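Local coordinates for protein AT-less polyketide synthase (PDB 4TKT) that is a ketosynthase domain of an AT-less polyketide synthase and probably catalyses a chain-extending decarboxylative condensation in isomigrastatin biosynthesis, at residues 19-24 with 28-33; 357-362 with 367-372; 104-109 with 207-212; 268-273 with 377-382; 68-73 with 95-100. One frame throughout, in Å; residues are numbered along the deposited sequence.

Interaction 1. Residues 19-24 with 28-33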
# COMPACT_ATOMS: atom_id res chain seq x y z
N PRO A 19 6.76 -7.82 -3.67
CA PRO A 19 7.90 -8.72 -3.91
C PRO A 19 9.21 -7.98 -4.15
O PRO A 19 9.29 -7.15 -5.06
CB PRO A 19 7.48 -9.50 -5.16
CG PRO A 19 6.00 -9.50 -5.11
CD PRO A 19 5.63 -8.15 -4.56
N GLY A 20 10.21 -8.27 -3.32
CA GLY A 20 11.50 -7.61 -3.43
C GLY A 20 11.48 -6.19 -2.91
O GLY A 20 12.44 -5.45 -3.08
N ALA A 21 10.38 -5.81 -2.26
CA ALA A 21 10.21 -4.44 -1.79
C ALA A 21 9.41 -4.38 -0.48
O ALA A 21 8.19 -4.29 -0.50
CB ALA A 21 9.53 -3.61 -2.85
N PRO A 22 10.12 -4.41 0.65
CA PRO A 22 9.52 -4.35 1.99
C PRO A 22 8.77 -3.04 2.24
O PRO A 22 7.91 -2.99 3.11
CB PRO A 22 10.73 -4.46 2.93
CG PRO A 22 11.81 -5.08 2.10
CD PRO A 22 11.59 -4.56 0.71
N ASP A 23 9.12 -2.00 1.49
CA ASP A 23 8.42 -0.72 1.60
C ASP A 23 8.38 -0.01 0.25
O ASP A 23 9.00 -0.47 -0.71
CB ASP A 23 9.06 0.18 2.66
CG ASP A 23 10.56 0.33 2.47
OD1 ASP A 23 11.02 0.46 1.31
OD2 ASP A 23 11.29 0.33 3.48
N LEU A 24 7.68 1.11 0.20
CA LEU A 24 7.45 1.82 -1.05
C LEU A 24 8.72 2.44 -1.62
O LEU A 24 8.90 2.51 -2.83
CB LEU A 24 6.38 2.90 -0.86
CG LEU A 24 4.96 2.35 -0.69
CD1 LEU A 24 4.02 3.38 -0.08
CD2 LEU A 24 4.42 1.86 -2.03
N TRP A 28 10.11 1.73 -5.38
CA TRP A 28 10.48 2.70 -6.40
C TRP A 28 11.86 2.41 -6.97
O TRP A 28 12.08 2.54 -8.17
CB TRP A 28 10.45 4.12 -5.84
CG TRP A 28 10.97 5.13 -6.82
CD1 TRP A 28 12.09 5.89 -6.69
CD2 TRP A 28 10.39 5.48 -8.08
NE1 TRP A 28 12.25 6.69 -7.79
CE2 TRP A 28 11.22 6.46 -8.66
CE3 TRP A 28 9.25 5.06 -8.78
CZ2 TRP A 28 10.94 7.03 -9.91
CZ3 TRP A 28 8.98 5.62 -10.01
CH2 TRP A 28 9.82 6.59 -10.56
N GLU A 29 12.79 2.02 -6.10
CA GLU A 29 14.14 1.69 -6.54
C GLU A 29 14.11 0.51 -7.51
O GLU A 29 14.77 0.54 -8.55
CB GLU A 29 15.03 1.38 -5.34
CG GLU A 29 15.23 2.55 -4.39
CD GLU A 29 16.03 2.19 -3.16
OE1 GLU A 29 16.46 1.02 -3.05
OE2 GLU A 29 16.24 3.07 -2.30
N ASN A 30 13.33 -0.51 -7.17
CA ASN A 30 13.17 -1.67 -8.04
C ASN A 30 12.53 -1.30 -9.38
O ASN A 30 12.97 -1.76 -10.43
CB ASN A 30 12.33 -2.74 -7.34
CG ASN A 30 13.03 -3.33 -6.14
OD1 ASN A 30 14.12 -2.90 -5.77
ND2 ASN A 30 12.40 -4.32 -5.52
N LEU A 31 11.48 -0.48 -9.32
CA LEU A 31 10.77 -0.05 -10.51
C LEU A 31 11.67 0.80 -11.41
O LEU A 31 11.62 0.69 -12.63
CB LEU A 31 9.52 0.74 -10.14
CG LEU A 31 8.34 -0.06 -9.57
CD1 LEU A 31 7.24 0.88 -9.12
CD2 LEU A 31 7.82 -1.05 -10.59
N LEU A 32 12.48 1.65 -10.79
CA LEU A 32 13.35 2.54 -11.53
C LEU A 32 14.48 1.78 -12.21
O LEU A 32 14.87 2.11 -13.33
CB LEU A 32 13.92 3.62 -10.61
CG LEU A 32 14.76 4.71 -11.27
CD1 LEU A 32 14.01 5.34 -12.44
CD2 LEU A 32 15.13 5.77 -10.24
N ALA A 33 14.99 0.75 -11.54
CA ALA A 33 16.10 -0.02 -12.06
C ALA A 33 15.64 -1.14 -13.00
O ALA A 33 16.45 -1.91 -13.51
CB ALA A 33 16.92 -0.60 -10.92
O HOH W 1 9.67 -4.48 -6.23
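Asn-30 uses its amide nitrogen to tie the start of the loop back to the helix that follows it. Asn-30 ND2 donates to Gly-20 O over 2.7 Å, and the N-H meets the oxygen at 144°, somewhat bent. The nitrogen sits well above the plane of that carbonyl, although the oxygen itself lies close to the plane of the Asn-30 amide. A water takes a second bond from the same nitrogen, 2.8 Å from Asn-30 ND2, and passes it on to Pro-19 O at 2.9 Å. At the other end of the turn, Trp-28 N bonds to Leu-24 O at 2.9 Å, a first-turn bond of helix 24-32, for which Asp-23 is the N-cap, its OD1 also bonded to Thr-26 OG1. Asn-30 reaches the loop because its CG stands anti to the carbonyl carbon (chi1 -66°), and its OD1 is left to a weak bond from Arg-35. Looser touches surround these bonds: the methyl CB of Ala-21 lies 4.0 Å from Asn-30 ND2, and the CB of Trp-28 is 3.7 Å from Leu-24 O. The Trp-28 indole leads away to stack on His-380 in the last turn of helix 366-380. With an alanine in place of Asn-30, Gly-20 O and the bridging water would probably both lose their donor, and the turn would be freer to move. The contact thus shapes the link from strand 9-17 to helix 24-32 of the ketosynthase fold, with one primary amide fixing two successive carbonyls, directly and through water.

Interaction 2. Residues 357-362 with 367-372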
# COMPACT_ATOMS: atom_id res chain seq x y z
N SER A 357 4.92 -6.96 -14.70
CA SER A 357 6.15 -7.39 -15.36
C SER A 357 7.31 -7.34 -14.38
O SER A 357 8.36 -7.94 -14.62
CB SER A 357 6.44 -6.51 -16.58
OG SER A 357 6.62 -5.15 -16.20
N ASN A 358 7.12 -6.63 -13.27
CA ASN A 358 8.14 -6.53 -12.23
C ASN A 358 7.93 -7.53 -11.10
O ASN A 358 8.86 -8.23 -10.70
CB ASN A 358 8.17 -5.12 -11.65
CG ASN A 358 8.59 -4.08 -12.66
OD1 ASN A 358 7.75 -3.44 -13.30
ND2 ASN A 358 9.89 -3.89 -12.81
N ILE A 359 6.71 -7.59 -10.59
CA ILE A 359 6.43 -8.31 -9.35
C ILE A 359 5.42 -9.44 -9.52
O ILE A 359 5.13 -10.17 -8.57
CB ILE A 359 5.91 -7.36 -8.26
CG1 ILE A 359 4.63 -6.67 -8.74
CG2 ILE A 359 6.97 -6.33 -7.91
CD1 ILE A 359 4.05 -5.69 -7.74
N GLY A 360 4.89 -9.60 -10.73
CA GLY A 360 3.94 -10.65 -11.00
C GLY A 360 2.50 -10.23 -10.78
O GLY A 360 2.22 -9.05 -10.55
N HIS A 361 1.59 -11.19 -10.85
CA HIS A 361 0.17 -10.93 -10.73
C HIS A 361 -0.29 -11.05 -9.27
O HIS A 361 -0.48 -12.16 -8.76
CB HIS A 361 -0.62 -11.90 -11.62
CG HIS A 361 -2.08 -11.58 -11.72
ND1 HIS A 361 -2.64 -10.45 -11.18
CD2 HIS A 361 -3.10 -12.26 -12.31
CE1 HIS A 361 -3.94 -10.44 -11.42
NE2 HIS A 361 -4.24 -11.53 -12.11
N LEU A 362 -0.46 -9.91 -8.62
CA LEU A 362 -0.80 -9.89 -7.20
C LEU A 362 -2.29 -10.14 -6.96
O LEU A 362 -2.75 -10.10 -5.83
CB LEU A 362 -0.39 -8.56 -6.56
CG LEU A 362 0.99 -8.55 -5.88
CD1 LEU A 362 2.08 -8.97 -6.85
CD2 LEU A 362 1.29 -7.17 -5.31
N GLY A 367 -4.25 -4.17 -7.88
CA GLY A 367 -4.63 -2.79 -8.09
C GLY A 367 -3.94 -1.80 -7.17
O GLY A 367 -3.66 -0.68 -7.57
N ILE A 368 -3.66 -2.22 -5.94
CA ILE A 368 -3.05 -1.31 -4.98
C ILE A 368 -1.54 -1.19 -5.26
O ILE A 368 -0.95 -0.13 -5.05
CB ILE A 368 -3.31 -1.76 -3.51
CG1 ILE A 368 -2.95 -0.65 -2.53
CG2 ILE A 368 -2.59 -3.06 -3.17
CD1 ILE A 368 -3.81 0.58 -2.67
N ALA A 369 -0.94 -2.26 -5.75
CA ALA A 369 0.45 -2.21 -6.20
C ALA A 369 0.55 -1.36 -7.45
O ALA A 369 1.53 -0.63 -7.64
CB ALA A 369 0.98 -3.61 -6.45
N GLY A 370 -0.46 -1.46 -8.30
CA GLY A 370 -0.53 -0.67 -9.52
C GLY A 370 -0.71 0.81 -9.21
O GLY A 370 -0.11 1.66 -9.86
N LEU A 371 -1.53 1.11 -8.21
CA LEU A 371 -1.73 2.48 -7.78
C LEU A 371 -0.43 3.06 -7.24
O LEU A 371 -0.12 4.23 -7.46
CB LEU A 371 -2.83 2.56 -6.71
CG LEU A 371 -3.07 3.95 -6.13
CD1 LEU A 371 -3.43 4.92 -7.24
CD2 LEU A 371 -4.16 3.91 -5.08
N ALA A 372 0.32 2.23 -6.52
CA ALA A 372 1.60 2.64 -5.97
C ALA A 372 2.57 3.05 -7.07
O ALA A 372 3.19 4.11 -7.00
CB ALA A 372 2.20 1.52 -5.14
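Leu-362 and Ala-369 make the nearest backbone approach, their CA atoms 7.8 Å apart, where the chain leaving helix 356-359 passes over the first turns of helix 366-380. The side chains that meet are purely aliphatic. Ala-369 CB is touched by two methyls at once, Leu-362 CD2 at 3.8 Å and Ile-359 CD1 at 3.9 Å. Those two methyls are themselves 4.0 Å apart, Leu-362 CD2 to Ile-359 CD1, so the three carbons form a nearly equilateral triangle. Ile-359 has its CG1 between the backbone N and the carbonyl carbon (chi1 59°), the crowded position, and from there its extended chain carries CD1 down onto the alanine. Gly-360 and His-361 lie between Ile-359 and Leu-362 in the chain. The phi of Gly-360, 91°, turns the chain out of the short helix, and any side chain at these backbone angles would be jammed against the carbonyl oxygen of Ile-359. His-361 faces away from helix 366-380 and meets Tyr-247, His-321 and Cys-186. That grouping is consistent with the Cys-His-His active site of ketosynthases, so the contact probably lies close to the catalytic centre, Leu-362 being one residue along from His-361. Other faces of helix 366-380 are also occupied, Ile-368 and Leu-371 lying on Met-14 of strand 9-17 and on helix 188-202. Because Ala-369 offers only a methyl, the loop can come down close on the helix, and the join rests on dispersion and the exclusion of water, with polar bonds of the neighbourhood, such as Asn-358 ND2 to Arg-35 O, made elsewhere.

Interaction 3. Residues 104-109 with 207-212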
# COMPACT_ATOMS: atom_id res chain seq x y z
N THR A 104 1.16 1.25 9.40
CA THR A 104 2.19 1.94 8.64
C THR A 104 1.60 3.05 7.77
O THR A 104 2.23 4.08 7.55
CB THR A 104 2.99 0.97 7.74
OG1 THR A 104 2.08 0.20 6.96
CG2 THR A 104 3.82 0.03 8.59
N THR A 105 0.37 2.84 7.29
CA THR A 105 -0.29 3.84 6.45
C THR A 105 -0.66 5.07 7.26
O THR A 105 -0.54 6.20 6.78
CB THR A 105 -1.56 3.28 5.79
OG1 THR A 105 -1.26 2.04 5.13
CG2 THR A 105 -2.10 4.26 4.76
N LEU A 106 -1.11 4.87 8.50
CA LEU A 106 -1.42 5.99 9.37
C LEU A 106 -0.16 6.77 9.71
O LEU A 106 -0.18 8.00 9.77
CB LEU A 106 -2.11 5.50 10.65
CG LEU A 106 -3.64 5.52 10.65
CD1 LEU A 106 -4.21 4.53 9.65
CD2 LEU A 106 -4.17 5.24 12.04
N GLU A 107 0.94 6.06 9.93
CA GLU A 107 2.19 6.71 10.27
C GLU A 107 2.74 7.49 9.08
O GLU A 107 3.33 8.55 9.26
CB GLU A 107 3.21 5.68 10.76
CG GLU A 107 2.89 5.12 12.14
CD GLU A 107 3.99 4.21 12.67
OE1 GLU A 107 4.50 3.38 11.90
OE2 GLU A 107 4.33 4.34 13.87
N ASP A 108 2.54 6.96 7.88
CA ASP A 108 2.95 7.67 6.67
C ASP A 108 2.12 8.93 6.49
O ASP A 108 2.61 9.95 6.01
CB ASP A 108 2.83 6.77 5.44
CG ASP A 108 3.44 7.40 4.19
OD1 ASP A 108 4.62 7.81 4.25
OD2 ASP A 108 2.75 7.49 3.16
N ALA A 109 0.85 8.85 6.89
CA ALA A 109 -0.06 9.98 6.79
C ALA A 109 0.23 11.02 7.87
O ALA A 109 -0.19 12.17 7.76
CB ALA A 109 -1.50 9.51 6.87
N VAL A 207 -12.81 9.73 6.97
CA VAL A 207 -11.65 9.20 6.27
C VAL A 207 -11.89 7.73 5.97
O VAL A 207 -12.75 7.10 6.59
CB VAL A 207 -10.35 9.36 7.08
CG1 VAL A 207 -10.18 10.80 7.53
CG2 VAL A 207 -10.34 8.42 8.27
N ALA A 208 -11.13 7.19 5.04
CA ALA A 208 -11.29 5.79 4.68
C ALA A 208 -9.95 5.14 4.36
O ALA A 208 -9.15 5.66 3.59
CB ALA A 208 -12.23 5.65 3.50
N LEU A 209 -9.73 3.99 4.98
CA LEU A 209 -8.60 3.15 4.65
C LEU A 209 -9.02 2.15 3.58
O LEU A 209 -9.96 1.38 3.77
CB LEU A 209 -8.10 2.42 5.90
CG LEU A 209 -6.65 1.94 5.88
CD1 LEU A 209 -5.73 3.12 5.67
CD2 LEU A 209 -6.33 1.23 7.18
N ALA A 210 -8.35 2.19 2.43
CA ALA A 210 -8.66 1.27 1.34
C ALA A 210 -7.41 0.57 0.86
O ALA A 210 -6.37 1.20 0.68
CB ALA A 210 -9.33 2.01 0.20
N GLY A 211 -7.51 -0.74 0.65
CA GLY A 211 -6.37 -1.50 0.18
C GLY A 211 -6.71 -2.94 -0.14
O GLY A 211 -7.86 -3.36 -0.07
N GLY A 212 -5.68 -3.71 -0.49
CA GLY A 212 -5.84 -5.11 -0.83
C GLY A 212 -4.71 -5.95 -0.28
O GLY A 212 -3.62 -5.45 0.01
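Thr-105 and Leu-209 cross obliquely, the threonine methyl lying against one branch of the leucine where helix 93-109 rests on strand 208-214. The touching atoms are Thr-105 CG2 and Leu-209 CD1, 3.9 Å apart, with the Thr-105 CB slightly farther from the same methyl, at 4.2 Å. Leu-106 reaches in from the next position of the helix, and its CD1 stands 4.5 Å from Leu-209 CD1, a looser touch. A single leucine branch therefore meets two successive helix residues. Thr-105 offers carbon rather than oxygen to the strand because CG2 is anti to the backbone N while OG1 (chi1 -51°) turns back beside it and bonds to Cys-101 O, one turn earlier. The hydroxyl is thus satisfied within its own helix. Leu-209 points its CB at the helix, and a CG anti to its own backbone N (chi1 -157°) carries CD1 across to the threonine methyl. Its neighbours Ala-208 and Ala-210 face the other way, onto helix 188-202, so this strand is packed by helices on both faces, as in the layered fold of the thiolase clan. Strand 208-214 itself is held edgewise by backbone bonds, Leu-209 pairing with Gly-132 and Phe-134, and Ala-208 with Leu-258. With everything that touches buried and the one hydroxyl engaged within the helix, the attraction between helix and strand here is apolar and depends on shape rather than on directed bonds.

Interaction 4. Residues 268-273 with 377-382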
# COMPACT_ATOMS: atom_id res chain seq x y z
N GLY A 268 -3.90 20.44 6.55
CA GLY A 268 -2.48 20.44 6.28
C GLY A 268 -1.89 19.05 6.09
O GLY A 268 -0.73 18.82 6.41
N ASP A 269 -2.70 18.13 5.58
CA ASP A 269 -2.25 16.77 5.33
C ASP A 269 -1.29 16.70 4.15
O ASP A 269 -1.28 17.58 3.30
CB ASP A 269 -3.44 15.84 5.05
CG ASP A 269 -4.36 15.69 6.24
OD1 ASP A 269 -3.92 15.96 7.37
OD2 ASP A 269 -5.53 15.30 6.03
N ARG A 270 -0.48 15.65 4.12
CA ARG A 270 0.27 15.31 2.93
C ARG A 270 -0.72 14.87 1.87
O ARG A 270 -1.74 14.28 2.19
CB ARG A 270 1.29 14.21 3.20
CG ARG A 270 2.28 14.52 4.30
CD ARG A 270 3.18 13.34 4.57
NE ARG A 270 3.92 12.92 3.39
CZ ARG A 270 3.98 11.67 2.95
NH1 ARG A 270 3.35 10.70 3.60
NH2 ARG A 270 4.68 11.37 1.86
N ILE A 271 -0.43 15.17 0.61
CA ILE A 271 -1.31 14.74 -0.47
C ILE A 271 -0.48 14.07 -1.56
O ILE A 271 0.20 14.73 -2.34
CB ILE A 271 -2.12 15.92 -1.04
CG1 ILE A 271 -2.95 16.56 0.07
CG2 ILE A 271 -3.02 15.44 -2.16
CD1 ILE A 271 -3.69 17.81 -0.34
N LEU A 272 -0.55 12.74 -1.59
CA LEU A 272 0.27 11.95 -2.50
C LEU A 272 -0.35 11.89 -3.89
O LEU A 272 0.27 11.43 -4.84
CB LEU A 272 0.46 10.54 -1.94
CG LEU A 272 0.85 10.46 -0.47
CD1 LEU A 272 0.95 9.02 -0.00
CD2 LEU A 272 2.15 11.20 -0.23
N GLY A 273 -1.59 12.36 -3.99
CA GLY A 273 -2.32 12.36 -5.24
C GLY A 273 -3.80 12.53 -4.99
O GLY A 273 -4.25 12.52 -3.84
N GLN A 377 5.43 7.25 -9.85
CA GLN A 377 5.89 7.82 -11.10
C GLN A 377 5.62 9.32 -11.15
O GLN A 377 6.44 10.09 -11.64
CB GLN A 377 5.23 7.13 -12.29
CG GLN A 377 5.84 5.80 -12.67
CD GLN A 377 5.12 5.13 -13.82
OE1 GLN A 377 5.75 4.62 -14.74
NE2 GLN A 377 3.80 5.13 -13.77
N MSE A 378 4.47 9.72 -10.62
CA MSE A 378 4.11 11.13 -10.59
C MSE A 378 4.92 11.89 -9.55
O MSE A 378 5.30 13.04 -9.76
CB MSE A 378 2.62 11.30 -10.31
CG MSE A 378 1.72 10.53 -11.26
SE MSE A 378 -0.16 11.04 -11.13
CE MSE A 378 -0.31 11.10 -9.19
N ARG A 379 5.19 11.24 -8.42
CA ARG A 379 5.94 11.86 -7.33
C ARG A 379 7.35 12.23 -7.77
O ARG A 379 7.86 13.30 -7.41
CB ARG A 379 5.99 10.93 -6.11
CG ARG A 379 6.88 11.43 -4.98
CD ARG A 379 6.88 10.46 -3.80
NE ARG A 379 7.84 10.83 -2.77
CZ ARG A 379 7.57 11.63 -1.74
NH1 ARG A 379 6.36 12.16 -1.61
NH2 ARG A 379 8.51 11.90 -0.84
N HIS A 380 7.97 11.36 -8.54
CA HIS A 380 9.34 11.58 -8.99
C HIS A 380 9.41 12.10 -10.42
O HIS A 380 10.49 12.35 -10.95
CB HIS A 380 10.16 10.30 -8.86
CG HIS A 380 10.32 9.82 -7.45
ND1 HIS A 380 9.65 8.73 -6.95
CD2 HIS A 380 11.08 10.30 -6.43
CE1 HIS A 380 9.98 8.55 -5.68
NE2 HIS A 380 10.85 9.49 -5.34
N GLY A 381 8.24 12.27 -11.04
CA GLY A 381 8.16 12.75 -12.41
C GLY A 381 8.97 11.90 -13.37
O GLY A 381 9.68 12.41 -14.23
N THR A 382 8.84 10.58 -13.22
CA THR A 382 9.63 9.65 -14.00
C THR A 382 8.81 8.43 -14.42
O THR A 382 8.15 7.81 -13.59
CB THR A 382 10.87 9.16 -13.22
OG1 THR A 382 11.66 10.29 -12.83
CG2 THR A 382 11.71 8.22 -14.06
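Asp-269, next to the Arg-270 that meets Arg-379 across the contact, has its OD1 gripped by two groups, Lys-599 NZ and Tyr-111 OH, while its OD2 forms a salt bridge with Arg-259. The facing segment ends helix 366-380 in a Schellman motif: Thr-382 N bonds to Gln-377 O at 2.9 Å, Gly-381 N bonds weakly to Met-378 O, and Gly-381 takes the positive phi. Between the two segments lies a pair of like charges, Arg-270 NH2 being 3.9 Å from Arg-379 NH1. Arg-379 NH1 comes in at the edge of the Arg-270 guanidinium, near its plane, and the two flat groups are turned 79° apart, so they do not stack. A bend at chi3 of Arg-270 (58°) and the straight run of Arg-379 from CG to NE bring the two guanidinium ends together. A weak, long ion pair from Arg-270 NH1 to Asp-108 probably offsets part of the repulsion, and Arg-270 NE bonds to a glycerol. Deeper in, Met-378, present as selenomethionine, places CE 4.4 Å from Leu-272 O. On the helix side, Arg-379 CG sits over the centre of the His-380 ring, 4.2 Å above its plane.

Interaction 5. Residues 68-73 with 95-100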
# COMPACT_ATOMS: atom_id res chain seq x y z
N GLY A 68 6.01 -14.06 -7.24
CA GLY A 68 6.49 -12.87 -6.56
C GLY A 68 6.18 -13.04 -5.09
O GLY A 68 5.02 -13.01 -4.69
N PHE A 69 7.22 -13.23 -4.28
CA PHE A 69 7.01 -13.59 -2.88
C PHE A 69 7.48 -12.53 -1.90
O PHE A 69 8.50 -11.88 -2.11
CB PHE A 69 7.72 -14.90 -2.57
CG PHE A 69 7.09 -16.10 -3.22
CD1 PHE A 69 6.00 -16.72 -2.65
CD2 PHE A 69 7.59 -16.59 -4.41
CE1 PHE A 69 5.41 -17.81 -3.25
CE2 PHE A 69 7.02 -17.69 -5.01
CZ PHE A 69 5.92 -18.30 -4.43
N LEU A 70 6.71 -12.35 -0.83
CA LEU A 70 7.14 -11.54 0.30
C LEU A 70 8.11 -12.35 1.15
O LEU A 70 8.26 -13.56 0.96
CB LEU A 70 5.94 -11.09 1.13
CG LEU A 70 4.88 -10.25 0.41
CD1 LEU A 70 3.86 -9.73 1.40
CD2 LEU A 70 5.53 -9.11 -0.35
N ASP A 71 8.76 -11.69 2.10
CA ASP A 71 9.63 -12.39 3.03
C ASP A 71 9.04 -12.39 4.44
O ASP A 71 8.58 -11.35 4.92
CB ASP A 71 11.03 -11.77 3.05
CG ASP A 71 11.82 -12.08 1.79
OD1 ASP A 71 12.32 -13.21 1.67
OD2 ASP A 71 11.93 -11.18 0.93
N GLY A 72 9.04 -13.56 5.07
CA GLY A 72 8.56 -13.69 6.43
C GLY A 72 7.10 -13.32 6.61
O GLY A 72 6.77 -12.43 7.39
N ILE A 73 6.22 -14.00 5.88
CA ILE A 73 4.79 -13.73 5.99
C ILE A 73 4.21 -14.33 7.27
O ILE A 73 3.04 -14.11 7.60
CB ILE A 73 4.01 -14.29 4.78
CG1 ILE A 73 4.09 -15.81 4.74
CG2 ILE A 73 4.52 -13.68 3.48
CD1 ILE A 73 3.24 -16.42 3.65
N GLU A 95 -4.64 -11.34 7.38
CA GLU A 95 -5.13 -10.45 8.42
C GLU A 95 -3.96 -9.81 9.17
O GLU A 95 -3.98 -8.61 9.46
CB GLU A 95 -6.02 -11.20 9.42
CG GLU A 95 -7.14 -12.00 8.79
CD GLU A 95 -7.90 -12.82 9.82
OE1 GLU A 95 -7.92 -12.42 11.00
OE2 GLU A 95 -8.47 -13.87 9.45
N ARG A 96 -2.95 -10.61 9.47
CA ARG A 96 -1.80 -10.14 10.22
C ARG A 96 -1.04 -9.05 9.47
O ARG A 96 -0.73 -8.00 10.03
CB ARG A 96 -0.85 -11.30 10.54
CG ARG A 96 -1.42 -12.32 11.52
CD ARG A 96 -0.35 -13.33 11.92
NE ARG A 96 -0.66 -14.68 11.47
CZ ARG A 96 0.26 -15.62 11.25
NH1 ARG A 96 1.54 -15.35 11.44
NH2 ARG A 96 -0.10 -16.83 10.84
N LEU A 97 -0.77 -9.29 8.19
CA LEU A 97 0.01 -8.34 7.39
C LEU A 97 -0.78 -7.08 7.07
O LEU A 97 -0.19 -6.01 6.89
CB LEU A 97 0.49 -9.00 6.10
CG LEU A 97 1.50 -10.14 6.26
CD1 LEU A 97 2.25 -10.39 4.96
CD2 LEU A 97 2.48 -9.85 7.38
N PHE A 98 -2.10 -7.18 7.00
CA PHE A 98 -2.92 -6.02 6.69
C PHE A 98 -3.02 -5.12 7.92
O PHE A 98 -3.07 -3.89 7.79
CB PHE A 98 -4.31 -6.43 6.21
CG PHE A 98 -5.07 -5.31 5.55
CD1 PHE A 98 -4.59 -4.73 4.38
CD2 PHE A 98 -6.25 -4.83 6.10
CE1 PHE A 98 -5.28 -3.70 3.77
CE2 PHE A 98 -6.95 -3.80 5.49
CZ PHE A 98 -6.46 -3.23 4.33
N LEU A 99 -3.03 -5.73 9.10
CA LEU A 99 -2.97 -4.97 10.34
C LEU A 99 -1.73 -4.08 10.36
O LEU A 99 -1.82 -2.88 10.63
CB LEU A 99 -2.96 -5.90 11.55
CG LEU A 99 -4.30 -6.18 12.23
CD1 LEU A 99 -4.15 -7.21 13.33
CD2 LEU A 99 -4.89 -4.89 12.78
N GLN A 100 -0.58 -4.67 10.06
CA GLN A 100 0.69 -3.95 10.05
C GLN A 100 0.72 -2.90 8.94
O GLN A 100 1.25 -1.81 9.11
CB GLN A 100 1.86 -4.92 9.91
CG GLN A 100 2.01 -5.84 11.12
CD GLN A 100 3.22 -6.75 11.04
OE1 GLN A 100 3.77 -6.97 9.96
NE2 GLN A 100 3.65 -7.28 12.18
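This is a buried apolar contact in which the loop between strands 66-67 and 75-76 lies against the early turns of helix 93-109, with Leu-97 as the residue both loop side chains meet. Leu-70 CD1 comes to 4.0 Å from Leu-97 CD1, and Ile-73 CG2 approaches that same methyl at 4.3 Å. The two leucines arrive from opposite directions and slide past each other, side against side. Both have CG anti to the carbonyl carbon, and the -66° chi1 of Leu-97 sends its branches out from the helix toward the loop. Between Leu-70 and Ile-73 the chain bends through Gly-72, whose positive phi of 61° helps bring the two hydrophobic residues round to the same leucine. Arg-96 flanks the pair, its NH1 4.3 Å from Ile-73 O, too far to bond. Its guanidinium is instead held by Met-91 O through NE and by Tyr-612 O through NH1. Arg-17 of strand 9-17 packs on both Leu-70 and Leu-97. A MES molecule, probably from the crystallisation liquor, takes bonds from Gly-72 N and Ile-73 N through its sulfonate oxygens. The loop thus presents aliphatic groups to the helix and, at the same bend, backbone N-H groups able to hold an anion, so the side facing Leu-97 depends on contact between methyls while the polar work is done by the main chain and by partners elsewhere.

How the interactions relate
Interactions 2, 3 and 5 are buried and made by aliphatic groups. Interactions 1 and 4 are partly exposed: interaction 1 rests on amide-to-carbonyl bonds, and interaction 4 brings two like charges together beside a loose methyl-to-carbonyl touch. Two helices recur: 93-109 meets a loop in interaction 5 and the sheet in interaction 3, and 366-380 serves interaction 2 near its start and interaction 4 at its end. Helix 24-32 of interaction 1 packs across 366-380, Leu-24 touching Ala-372. Pro-19 joins interaction 1 to interaction 5 by packing on the backbone of Gly-68 and Phe-69 and on the Leu-70 side chain, and Ile-368 reaches strand 208-214 of interaction 3. Interactions 4 and 5 stand farthest apart, their centres about 25 Å from each other.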